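Local structure of beta subunit of photoactivated adenylyl cyclase (Beggiatoa sp. PS, 5M2A) at residues S159-F164 / L179-Y183; S222-I226 / T247-L251. The protein probably converts ATP to cyclic AMP under blue-light control, pairing a flavin-binding BLUF sensor with an adenylyl cyclase catalytic domain. All coordinates share one frame. Where two conformers were deposited one is given. Residues are numbered along the deposited sequence.

From the N terminus, strand 150-161 reaches the magnesium site, turns, and passes through helix 164-170 into helix 173-193, which folds back on the strand's end; interaction 1 closes this largely helical loop of 14 residues. The hairpin 197-202/205-211 follows, and then helix 215-235 turns back through a loop into strand 247-258, where interaction 2 closes a 20-residue connection. The two loops are therefore in series, neither nested nor crossed. They meet in space: strands 150-161 and 247-258 are antiparallel neighbours in the cyclase sheet, the centres of the two contacts lie about 11 Å apart, and Thr247 OG1 stands 2.7 Å from Tyr183 OH and 2.9 Å from Asp160 O, both probable hydrogen bonds.

Interaction 1. Residues S159-F164 / L179-Y183. With MG (magnesium ion), chain G.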
loop_
_atom_site.group_PDB
_atom_site.type_symbol
_atom_site.label_atom_id
_atom_site.label_comp_id
_atom_site.label_asym_id
_atom_site.label_seq_id
_atom_site.Cartn_x
_atom_site.Cartn_y
_atom_site.Cartn_z
ATOM N N SER A 159 -16.849 0.170 0.553
ATOM C CA SER A 159 -17.763 -0.568 -0.305
ATOM C C SER A 159 -17.231 -1.978 -0.481
ATOM O O SER A 159 -16.021 -2.182 -0.545
ATOM C CB SER A 159 -17.940 0.108 -1.663
ATOM O OG SER A 159 -16.736 0.120 -2.412
ATOM N N ASP A 160 -18.128 -2.961 -0.547
ATOM C CA ASP A 160 -17.670 -4.328 -0.769
ATOM C C ASP A 160 -18.739 -5.106 -1.519
ATOM O O ASP A 160 -19.820 -4.591 -1.819
ATOM C CB ASP A 160 -17.268 -5.012 0.547
ATOM C CG ASP A 160 -18.440 -5.464 1.378
ATOM O OD1 ASP A 160 -19.585 -5.074 1.092
ATOM O OD2 ASP A 160 -18.199 -6.227 2.336
ATOM N N ILE A 161 -18.430 -6.360 -1.799
ATOM C CA ILE A 161 -19.188 -7.159 -2.754
ATOM C C ILE A 161 -20.241 -7.976 -2.024
ATOM O O ILE A 161 -19.929 -8.691 -1.063
ATOM C CB ILE A 161 -18.244 -8.076 -3.544
ATOM C CG1 ILE A 161 -17.275 -7.222 -4.366
ATOM C CG2 ILE A 161 -19.038 -9.025 -4.406
ATOM C CD1 ILE A 161 -16.252 -8.041 -5.163
ATOM N N LEU A 162 -21.487 -7.899 -2.502
ATOM C CA LEU A 162 -22.577 -8.661 -1.903
ATOM C C LEU A 162 -22.371 -10.153 -2.114
ATOM O O LEU A 162 -22.013 -10.595 -3.210
ATOM C CB LEU A 162 -23.917 -8.243 -2.521
ATOM C CG LEU A 162 -25.147 -8.945 -1.950
ATOM C CD1 LEU A 162 -25.386 -8.480 -0.519
ATOM C CD2 LEU A 162 -26.367 -8.693 -2.823
ATOM N N ALA A 163 -22.620 -10.934 -1.054
ATOM C CA ALA A 163 -22.506 -12.395 -1.096
ATOM C C ALA A 163 -21.122 -12.848 -1.554
ATOM O O ALA A 163 -20.982 -13.866 -2.238
ATOM C CB ALA A 163 -23.586 -13.018 -1.984
ATOM N N PHE A 164 -20.084 -12.095 -1.198
ATOM C CA PHE A 164 -18.751 -12.455 -1.674
ATOM C C PHE A 164 -18.323 -13.831 -1.172
ATOM O O PHE A 164 -17.589 -14.542 -1.870
ATOM C CB PHE A 164 -17.743 -11.385 -1.260
ATOM C CG PHE A 164 -16.388 -11.567 -1.884
ATOM C CD1 PHE A 164 -16.236 -11.478 -3.254
ATOM C CD2 PHE A 164 -15.277 -11.832 -1.095
ATOM C CE1 PHE A 164 -14.993 -11.644 -3.849
ATOM C CE2 PHE A 164 -14.028 -11.998 -1.678
ATOM C CZ PHE A 164 -13.885 -11.903 -3.056
ATOM N N LEU A 179 -13.202 -10.945 -11.386
ATOM C CA LEU A 179 -14.355 -10.219 -10.879
ATOM C C LEU A 179 -13.940 -9.144 -9.882
ATOM O O LEU A 179 -14.442 -8.015 -9.932
ATOM C CB LEU A 179 -15.340 -11.206 -10.248
ATOM C CG LEU A 179 -16.576 -10.638 -9.549
ATOM C CD1 LEU A 179 -17.770 -11.546 -9.760
ATOM C CD2 LEU A 179 -16.335 -10.449 -8.061
ATOM N N VAL A 180 -13.030 -9.472 -8.964
ATOM C CA VAL A 180 -12.629 -8.492 -7.960
ATOM C C VAL A 180 -11.831 -7.365 -8.602
ATOM O O VAL A 180 -12.016 -6.188 -8.266
ATOM C CB VAL A 180 -11.841 -9.186 -6.829
ATOM C CG1 VAL A 180 -11.386 -8.166 -5.808
ATOM C CG2 VAL A 180 -12.724 -10.228 -6.125
ATOM N N ASN A 181 -10.945 -7.693 -9.554
ATOM C CA ASN A 181 -10.216 -6.634 -10.260
ATOM C C ASN A 181 -11.165 -5.674 -10.969
ATOM O O ASN A 181 -10.914 -4.462 -11.017
ATOM C CB ASN A 181 -9.237 -7.232 -11.276
ATOM C CG ASN A 181 -7.980 -7.779 -10.628
ATOM O OD1 ASN A 181 -7.612 -7.369 -9.531
ATOM N ND2 ASN A 181 -7.311 -8.701 -11.315
ATOM N N ARG A 182 -12.240 -6.197 -11.563
ATOM C CA ARG A 182 -13.177 -5.331 -12.271
ATOM C C ARG A 182 -13.886 -4.408 -11.294
ATOM O O ARG A 182 -14.037 -3.206 -11.544
ATOM C CB ARG A 182 -14.193 -6.172 -13.046
ATOM C CG ARG A 182 -15.127 -5.342 -13.923
ATOM C CD ARG A 182 -14.356 -4.549 -14.980
ATOM N NE ARG A 182 -15.256 -3.883 -15.926
ATOM C CZ ARG A 182 -15.773 -4.477 -16.996
ATOM N NH1 ARG A 182 -15.487 -5.750 -17.245
ATOM N NH2 ARG A 182 -16.583 -3.808 -17.815
ATOM N N TYR A 183 -14.317 -4.972 -10.168
ATOM C CA TYR A 183 -14.937 -4.197 -9.098
ATOM C C TYR A 183 -13.995 -3.116 -8.583
ATOM O O TYR A 183 -14.370 -1.942 -8.476
ATOM C CB TYR A 183 -15.344 -5.152 -7.976
ATOM C CG TYR A 183 -15.934 -4.450 -6.799
ATOM C CD1 TYR A 183 -17.186 -3.852 -6.893
ATOM C CD2 TYR A 183 -15.252 -4.386 -5.600
ATOM C CE1 TYR A 183 -17.734 -3.197 -5.815
ATOM C CE2 TYR A 183 -15.799 -3.737 -4.500
ATOM C CZ TYR A 183 -17.035 -3.142 -4.625
ATOM O OH TYR A 183 -17.580 -2.501 -3.552
HETATM MG MG MG G . -18.364 -8.830 0.925
HETATM O O HOH W 1 -20.005 -9.886 1.798
#
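Strand 150-161 of the class III cyclase catalytic fold runs into the metal site here, with helix 173-193 packed against it: the axes of 159-161 and 179-183 come within 10.2 Å at 155°, roughly antiparallel. Ser159 points toward the helix and donates a hydrogen bond from OG to Tyr183 OH at 3.0 Å; the tyrosine hydroxyl is also hydrogen-bonded to Thr247 OG1 of the adjacent strand 247-258. Asp160, by strand alternation, directs CB away from the helix. It belongs to the magnesium site with Ile161 and Asp204, and its carboxylate forms a salt bridge with Arg287. Ile161 faces both ways: its carbonyl O binds the ion at 2.5 Å, while its side chain enters the helix interface. There CG1 sits over the face of the Tyr183 ring, 3.8 Å from the centroid and 14° off the normal, a CH-pi contact, and CD1 reaches Leu179 CD2 at 3.8 Å. A type II turn from Ile161 to Phe164 then reverses the chain beside the ion, with Ala163 at the N-cap position of helix 164-170. Leu272 of the second subunit packs on Phe164, placing this edge at the dimer interface; within the contact, Phe164 CE1 meets Val180 CG2 at 3.5 Å.

Interaction 2. Residues S222-I226 / T247-L251; sequences SLDII and TGIGL
Ile249 spreads its side chain over helix 222-226, laying CD1 3.5 Å from Ser222 O, 4.2 Å from Ile225 CB and 4.2 Å from Ile226 CG1; its rotamer is chi1 m, chi2 t, and CG2 lies 3.6 Å from Ser222 OG. The strand is extended (phi -121 to -133°, psi 136 to 157°), so Thr247, Ile249 and Leu251 point toward the helix while Gly248 and Gly250, without side chains, alternate with them. The helix is alpha-helical (phi -56 to -66°, psi -38 to -53°), with Ile226 N hydrogen-bonded to Ser222 O at 3.1 Å. Its axis runs 9.3 Å from the strand's at 174°, antiparallel, in register Ser222 to Ile249 (CA-CA 6.8 Å) and Ile226 to Thr247 (6.6 Å). This is the helix-on-sheet layer of the class III cyclase domain, helix 215-235 lying on the strand that follows it. Thr247, chi1 t, offers CG2 to Ile225 CG2 at 4.0 Å and Ile226 CG1 at 3.9 Å, while its OG1 hydrogen-bonds with Tyr183 and Asp160. Ile225 points CB toward the strand, but chi1 m, chi2 m turns CD1 aside, and the side chain touches helix 173-193. Ser222 OG, chi1 m, hydrogen-bonds with Ala218 O and rests 3.9 Å from Leu251 CD2.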
loop_
_atom_site.group_PDB
_atom_site.type_symbol
_atom_site.label_atom_id
_atom_site.label_comp_id
_atom_site.label_asym_id
_atom_site.label_seq_id
_atom_site.Cartn_x
_atom_site.Cartn_y
_atom_site.Cartn_z
ATOM N N SER A 222 -20.935 6.943 -4.720
ATOM C CA SER A 222 -21.596 5.704 -4.325
ATOM C C SER A 222 -22.683 5.314 -5.319
ATOM O O SER A 222 -22.807 4.143 -5.700
ATOM C CB SER A 222 -22.180 5.875 -2.920
ATOM O OG SER A 222 -21.150 6.261 -2.020
ATOM N N LEU A 223 -23.528 6.274 -5.704
ATOM C CA LEU A 223 -24.595 5.963 -6.657
ATOM C C LEU A 223 -24.030 5.600 -8.022
ATOM O O LEU A 223 -24.555 4.715 -8.707
ATOM C CB LEU A 223 -25.549 7.151 -6.777
ATOM C CG LEU A 223 -26.202 7.541 -5.457
ATOM C CD1 LEU A 223 -26.940 8.875 -5.613
ATOM C CD2 LEU A 223 -27.149 6.439 -4.999
ATOM N N ASP A 224 -22.966 6.279 -8.439
ATOM C CA ASP A 224 -22.357 5.961 -9.727
ATOM C C ASP A 224 -21.777 4.556 -9.731
ATOM O O ASP A 224 -21.878 3.839 -10.738
ATOM C CB ASP A 224 -21.274 6.990 -10.076
ATOM C CG ASP A 224 -21.856 8.295 -10.602
ATOM O OD1 ASP A 224 -23.099 8.442 -10.594
ATOM O OD2 ASP A 224 -21.068 9.175 -11.022
ATOM N N ILE A 225 -21.156 4.143 -8.621
ATOM C CA ILE A 225 -20.675 2.767 -8.495
ATOM C C ILE A 225 -21.825 1.788 -8.668
ATOM O O ILE A 225 -21.763 0.844 -9.471
ATOM C CB ILE A 225 -20.001 2.552 -7.130
ATOM C CG1 ILE A 225 -18.742 3.395 -7.006
ATOM C CG2 ILE A 225 -19.680 1.073 -6.926
ATOM C CD1 ILE A 225 -17.745 3.071 -8.014
ATOM N N ILE A 226 -22.881 1.994 -7.883
ATOM C CA ILE A 226 -24.052 1.126 -7.968
ATOM C C ILE A 226 -24.590 1.099 -9.389
ATOM O O ILE A 226 -24.919 0.033 -9.931
ATOM C CB ILE A 226 -25.113 1.612 -6.969
ATOM C CG1 ILE A 226 -24.617 1.429 -5.530
ATOM C CG2 ILE A 226 -26.482 0.950 -7.229
ATOM C CD1 ILE A 226 -25.412 2.260 -4.523
ATOM N N THR A 247 -23.021 -4.336 -4.901
ATOM C CA THR A 247 -22.214 -3.736 -3.852
ATOM C C THR A 247 -23.114 -3.167 -2.765
ATOM O O THR A 247 -24.303 -2.917 -2.977
ATOM C CB THR A 247 -21.284 -2.644 -4.423
ATOM O OG1 THR A 247 -20.317 -2.259 -3.436
ATOM C CG2 THR A 247 -22.068 -1.432 -4.864
ATOM N N GLY A 248 -22.547 -3.029 -1.577
ATOM C CA GLY A 248 -23.142 -2.231 -0.506
ATOM C C GLY A 248 -22.124 -1.221 -0.089
ATOM O O GLY A 248 -20.910 -1.480 -0.135
ATOM N N ILE A 249 -22.572 -0.027 0.301
ATOM C CA ILE A 249 -21.646 1.061 0.583
ATOM C C ILE A 249 -22.032 1.714 1.894
ATOM O O ILE A 249 -23.216 1.959 2.138
ATOM C CB ILE A 249 -21.611 2.098 -0.557
ATOM C CG1 ILE A 249 -21.231 1.389 -1.866
ATOM C CG2 ILE A 249 -20.623 3.220 -0.243
ATOM C CD1 ILE A 249 -21.327 2.232 -3.126
ATOM N N GLY A 250 -21.037 1.987 2.730
ATOM C CA GLY A 250 -21.244 2.763 3.950
ATOM C C GLY A 250 -20.381 4.010 3.934
ATOM O O GLY A 250 -19.247 3.983 3.449
ATOM N N LEU A 251 -20.923 5.102 4.472
ATOM C CA LEU A 251 -20.171 6.343 4.603
ATOM C C LEU A 251 -20.293 6.869 6.020
ATOM O O LEU A 251 -21.374 6.832 6.618
ATOM C CB LEU A 251 -20.679 7.412 3.645
ATOM C CG LEU A 251 -20.878 7.080 2.170
ATOM C CD1 LEU A 251 -21.554 8.256 1.498
ATOM C CD2 LEU A 251 -19.549 6.777 1.502
#